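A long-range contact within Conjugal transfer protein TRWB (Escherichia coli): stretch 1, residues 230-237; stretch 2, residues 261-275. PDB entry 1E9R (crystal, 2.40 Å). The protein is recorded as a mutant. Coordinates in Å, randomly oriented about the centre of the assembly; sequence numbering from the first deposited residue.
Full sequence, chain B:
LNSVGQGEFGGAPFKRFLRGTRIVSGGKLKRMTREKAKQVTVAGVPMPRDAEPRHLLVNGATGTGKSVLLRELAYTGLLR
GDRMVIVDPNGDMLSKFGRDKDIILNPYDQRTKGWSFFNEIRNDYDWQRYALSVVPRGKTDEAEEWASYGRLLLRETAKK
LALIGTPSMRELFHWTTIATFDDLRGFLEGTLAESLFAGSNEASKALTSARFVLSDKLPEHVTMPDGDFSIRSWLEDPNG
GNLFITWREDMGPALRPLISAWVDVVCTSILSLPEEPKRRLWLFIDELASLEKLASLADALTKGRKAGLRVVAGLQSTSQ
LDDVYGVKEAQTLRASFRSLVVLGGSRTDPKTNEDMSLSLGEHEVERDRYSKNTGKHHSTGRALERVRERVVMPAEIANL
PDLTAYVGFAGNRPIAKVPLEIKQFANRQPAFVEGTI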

# COMPACT_ATOMS: atom_id res chain seq x y z
N SER B 230 1.85 -33.66 31.14
CA SER B 230 0.96 -33.33 30.02
C SER B 230 0.04 -32.19 30.41
O SER B 230 -0.72 -32.29 31.37
N ILE B 231 0.12 -31.09 29.66
CA ILE B 231 -0.72 -29.94 29.93
C ILE B 231 -2.20 -30.33 29.79
O ILE B 231 -3.04 -29.85 30.55
N ARG B 232 -2.50 -31.22 28.85
CA ARG B 232 -3.87 -31.68 28.63
C ARG B 232 -4.39 -32.40 29.86
O ARG B 232 -5.50 -32.14 30.33
N SER B 233 -3.58 -33.34 30.36
CA SER B 233 -3.94 -34.11 31.54
C SER B 233 -4.05 -33.19 32.74
O SER B 233 -4.94 -33.36 33.58
N TRP B 234 -3.15 -32.22 32.84
CA TRP B 234 -3.17 -31.27 33.93
C TRP B 234 -4.49 -30.49 33.94
O TRP B 234 -5.11 -30.29 34.99
N LEU B 235 -4.93 -30.04 32.77
CA LEU B 235 -6.17 -29.28 32.68
C LEU B 235 -7.35 -30.10 33.17
O LEU B 235 -8.25 -29.58 33.83
N GLU B 236 -7.33 -31.38 32.86
CA GLU B 236 -8.40 -32.28 33.24
C GLU B 236 -8.37 -32.65 34.71
O GLU B 236 -9.39 -33.02 35.28
N ASP B 237 -7.20 -32.56 35.33
CA ASP B 237 -7.07 -32.91 36.74
C ASP B 237 -7.69 -31.86 37.64
O ASP B 237 -7.14 -30.77 37.80
N ALA B 261 4.58 -21.77 22.40
CA ALA B 261 4.07 -23.12 22.22
C ALA B 261 3.18 -23.52 23.39
O ALA B 261 2.09 -24.06 23.20
N TRP B 262 3.64 -23.26 24.60
CA TRP B 262 2.86 -23.64 25.77
C TRP B 262 1.53 -22.92 25.80
O TRP B 262 0.48 -23.55 25.96
N VAL B 263 1.56 -21.60 25.65
CA VAL B 263 0.33 -20.83 25.65
C VAL B 263 -0.67 -21.39 24.63
O VAL B 263 -1.86 -21.53 24.92
N ASP B 264 -0.18 -21.73 23.44
CA ASP B 264 -1.04 -22.26 22.39
C ASP B 264 -1.54 -23.65 22.75
O ASP B 264 -2.68 -24.01 22.44
N VAL B 265 -0.70 -24.45 23.41
CA VAL B 265 -1.12 -25.78 23.82
C VAL B 265 -2.33 -25.62 24.72
O VAL B 265 -3.30 -26.36 24.60
N VAL B 266 -2.27 -24.65 25.64
CA VAL B 266 -3.39 -24.42 26.55
C VAL B 266 -4.64 -24.02 25.77
O VAL B 266 -5.71 -24.55 26.01
N CYS B 267 -4.49 -23.09 24.83
CA CYS B 267 -5.61 -22.63 24.04
C CYS B 267 -6.31 -23.71 23.21
O CYS B 267 -7.53 -23.69 23.10
N THR B 268 -5.56 -24.64 22.63
CA THR B 268 -6.19 -25.69 21.82
C THR B 268 -6.79 -26.77 22.68
O THR B 268 -7.86 -27.31 22.38
N SER B 269 -6.07 -27.11 23.74
CA SER B 269 -6.48 -28.18 24.63
C SER B 269 -7.80 -27.98 25.37
O SER B 269 -8.56 -28.94 25.51
N ILE B 270 -8.09 -26.77 25.83
CA ILE B 270 -9.34 -26.54 26.55
C ILE B 270 -10.55 -26.86 25.68
O ILE B 270 -11.62 -27.20 26.19
N LEU B 271 -10.39 -26.76 24.37
CA LEU B 271 -11.47 -27.04 23.42
C LEU B 271 -11.78 -28.52 23.39
O LEU B 271 -12.78 -28.94 22.81
N SER B 272 -10.91 -29.30 24.01
CA SER B 272 -11.07 -30.75 24.04
C SER B 272 -11.54 -31.23 25.41
O SER B 272 -11.86 -32.41 25.58
N LEU B 273 -11.57 -30.33 26.38
CA LEU B 273 -11.99 -30.68 27.74
C LEU B 273 -13.44 -31.11 27.79
O LEU B 273 -14.29 -30.53 27.11
N PRO B 274 -13.75 -32.13 28.60
CA PRO B 274 -15.13 -32.60 28.72
C PRO B 274 -16.00 -31.50 29.33
O PRO B 274 -15.53 -30.68 30.13
N GLU B 275 -17.27 -31.48 28.94
CA GLU B 275 -18.20 -30.49 29.43
C GLU B 275 -18.36 -30.45 30.95
O GLU B 275 -18.85 -31.40 31.57

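Packing of the short helix 231-236 of TRWB against the helix that runs into stretch 2 from earlier in the chain, and the residues beyond it. The helix axes approach to 10.0 Å at an angle of 52°, and the contact is made by side chains without a hydrogen bond crossing between the stretches; 496 Å² of surface is buried in all. Along stretch 2, A261 stays out of reach, and the first contact is W262 (chi1 m, chi2 -32°), whose CA-to-CB bond runs sideways; its CD1 lies 3.8 Å from CD1 of I231. V263 points away and D264 is out of reach. I231 (m, t) points toward stretch 2 and places its CD1 3.8 Å from CG1 of V265, a t rotamer that also points toward its partner. V266 (t) is set sideways, yet its CG2 comes within 4.0 Å of I231 CG2, so the branched isoleucine is in contact with three side chains of stretch 2, W262, V265 and V266. C267 points away, and T268 spends its hydroxyl within its own helix, OG1 donating to D264 O at 2.9 Å. S269 (m) occupies the closest point of the backbone register, S269 CA lying 5.9 Å from R232 CA. Its OG donates to V265 O at 2.8 Å, a bond that ties the polar group back to the helix, and the side chains also meet here: S269 OG is 3.3 Å from R232 CG, and S269 CB is 3.8 Å from L235 CD1. L235 (m, t) points toward stretch 2, and its CD1 also meets CG2 of I270 at 4.0 Å. I270 (p, t) starts sideways and its end leads away, which keeps its share of the contact small. L271 is out of reach, but S272 (m) points toward stretch 1, with CB 3.8 Å from NH2 of R232. That arginine (m, t, p; chi4 173°) leaves its helix sideways and extends its end along stretch 2; its CG is the atom nearest S269 and its NH2 the one nearest S272, and the guanidinium lies obliquely to both; NH1 is hydrogen-bonded elsewhere in the structure. L273 (m, t) turns its end inward, CD2 lying 3.9 Å from L235 CB and 3.4 Å from E236 CG, so one methyl meets both residues. E236 (m, t, chi3 -59°) thus offers its methylene to the leucine, while its OE2 lies 4.1 Å from CD of P274, an exposed proline near the end of the contact. E275, poorly ordered, takes no part.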

# COMPACT_ATOMS: atom_id res chain seq x y z
CB SER B 230 0.10 -34.54 29.63
OG SER B 230 -0.91 -34.16 28.71
CB ILE B 231 -0.40 -28.77 28.97
CG1 ILE B 231 1.02 -28.26 29.24
CG2 ILE B 231 -1.41 -27.65 29.15
CD1 ILE B 231 1.50 -27.23 28.24
CB ARG B 232 -3.94 -32.63 27.43
CG ARG B 232 -3.57 -31.99 26.13
CD ARG B 232 -3.79 -32.93 24.97
NE ARG B 232 -5.20 -33.17 24.70
CZ ARG B 232 -5.64 -33.86 23.66
NH1 ARG B 232 -4.77 -34.37 22.79
NH2 ARG B 232 -6.94 -34.03 23.46
CB SER B 233 -2.89 -35.19 31.79
OG SER B 233 -2.82 -36.10 30.71
CB TRP B 234 -2.01 -30.30 33.79
CG TRP B 234 -2.02 -29.22 34.82
CD1 TRP B 234 -1.65 -29.33 36.13
CD2 TRP B 234 -2.45 -27.86 34.64
NE1 TRP B 234 -1.83 -28.14 36.78
CE2 TRP B 234 -2.32 -27.21 35.89
CE3 TRP B 234 -2.93 -27.13 33.55
CZ2 TRP B 234 -2.65 -25.86 36.08
CZ3 TRP B 234 -3.27 -25.78 33.73
CH2 TRP B 234 -3.12 -25.17 34.99
CB LEU B 235 -6.43 -28.84 31.24
CG LEU B 235 -5.54 -27.71 30.72
CD1 LEU B 235 -5.79 -27.49 29.24
CD2 LEU B 235 -5.82 -26.45 31.51
CB GLU B 236 -8.34 -33.55 32.40
CG GLU B 236 -8.40 -33.28 30.91
CD GLU B 236 -8.29 -34.54 30.08
OE1 GLU B 236 -7.25 -35.24 30.21
OE2 GLU B 236 -9.23 -34.82 29.30
CB ASP B 237 -5.60 -33.10 37.10
CG ASP B 237 -5.41 -33.54 38.55
OD1 ASP B 237 -6.42 -33.82 39.23
OD2 ASP B 237 -4.24 -33.60 38.99
CB ALA B 261 5.23 -24.10 22.10
CB TRP B 262 3.65 -23.37 27.06
CG TRP B 262 4.76 -24.37 27.31
CD1 TRP B 262 4.77 -25.69 26.95
CD2 TRP B 262 6.01 -24.12 27.96
NE1 TRP B 262 5.95 -26.27 27.34
CE2 TRP B 262 6.73 -25.34 27.96
CE3 TRP B 262 6.59 -22.99 28.55
CZ2 TRP B 262 8.01 -25.45 28.52
CZ3 TRP B 262 7.87 -23.11 29.11
CH2 TRP B 262 8.56 -24.33 29.09
CB VAL B 263 0.60 -19.35 25.33
CG1 VAL B 263 -0.72 -18.61 25.17
CG2 VAL B 263 1.43 -18.73 26.44
CB ASP B 264 -0.30 -22.30 21.05
CG ASP B 264 -1.25 -22.47 19.89
OD1 ASP B 264 -1.88 -21.46 19.52
OD2 ASP B 264 -1.38 -23.59 19.36
CB VAL B 265 -0.03 -26.53 24.59
CG1 VAL B 265 -0.60 -27.82 25.18
CG2 VAL B 265 1.13 -26.85 23.67
CB VAL B 266 -3.07 -23.31 27.58
CG1 VAL B 266 -4.34 -22.95 28.37
CG2 VAL B 266 -2.00 -23.79 28.54
CB CYS B 267 -5.16 -21.49 23.14
SG CYS B 267 -4.65 -20.00 24.06
CB THR B 268 -5.20 -26.45 20.92
OG1 THR B 268 -4.15 -25.58 20.52
CG2 THR B 268 -5.92 -26.96 19.69
CB SER B 269 -5.36 -28.47 25.62
OG SER B 269 -4.24 -29.01 24.94
CB ILE B 270 -9.48 -25.10 27.01
CG1 ILE B 270 -9.54 -24.19 25.79
CG2 ILE B 270 -8.32 -24.72 27.94
CD1 ILE B 270 -10.10 -22.83 26.09
CB LEU B 271 -11.06 -26.57 22.03
CG LEU B 271 -11.49 -25.19 21.55
CD1 LEU B 271 -11.32 -24.17 22.64
CD2 LEU B 271 -10.66 -24.83 20.33
CB SER B 272 -9.76 -31.45 23.68
OG SER B 272 -9.52 -31.43 22.29
CB LEU B 273 -11.79 -29.50 28.69
CG LEU B 273 -10.35 -29.14 29.03
CD1 LEU B 273 -10.34 -27.96 29.96
CD2 LEU B 273 -9.67 -30.32 29.68
CB PRO B 274 -15.00 -33.82 29.62
CG PRO B 274 -13.84 -33.47 30.49
CD PRO B 274 -12.86 -32.89 29.50
CB GLU B 275 -19.57 -30.69 28.76
CG GLU B 275 -19.89 -29.62 27.74
CD GLU B 275 -20.24 -28.29 28.40
OE1 GLU B 275 -19.53 -27.89 29.35
OE2 GLU B 275 -21.24 -27.66 27.97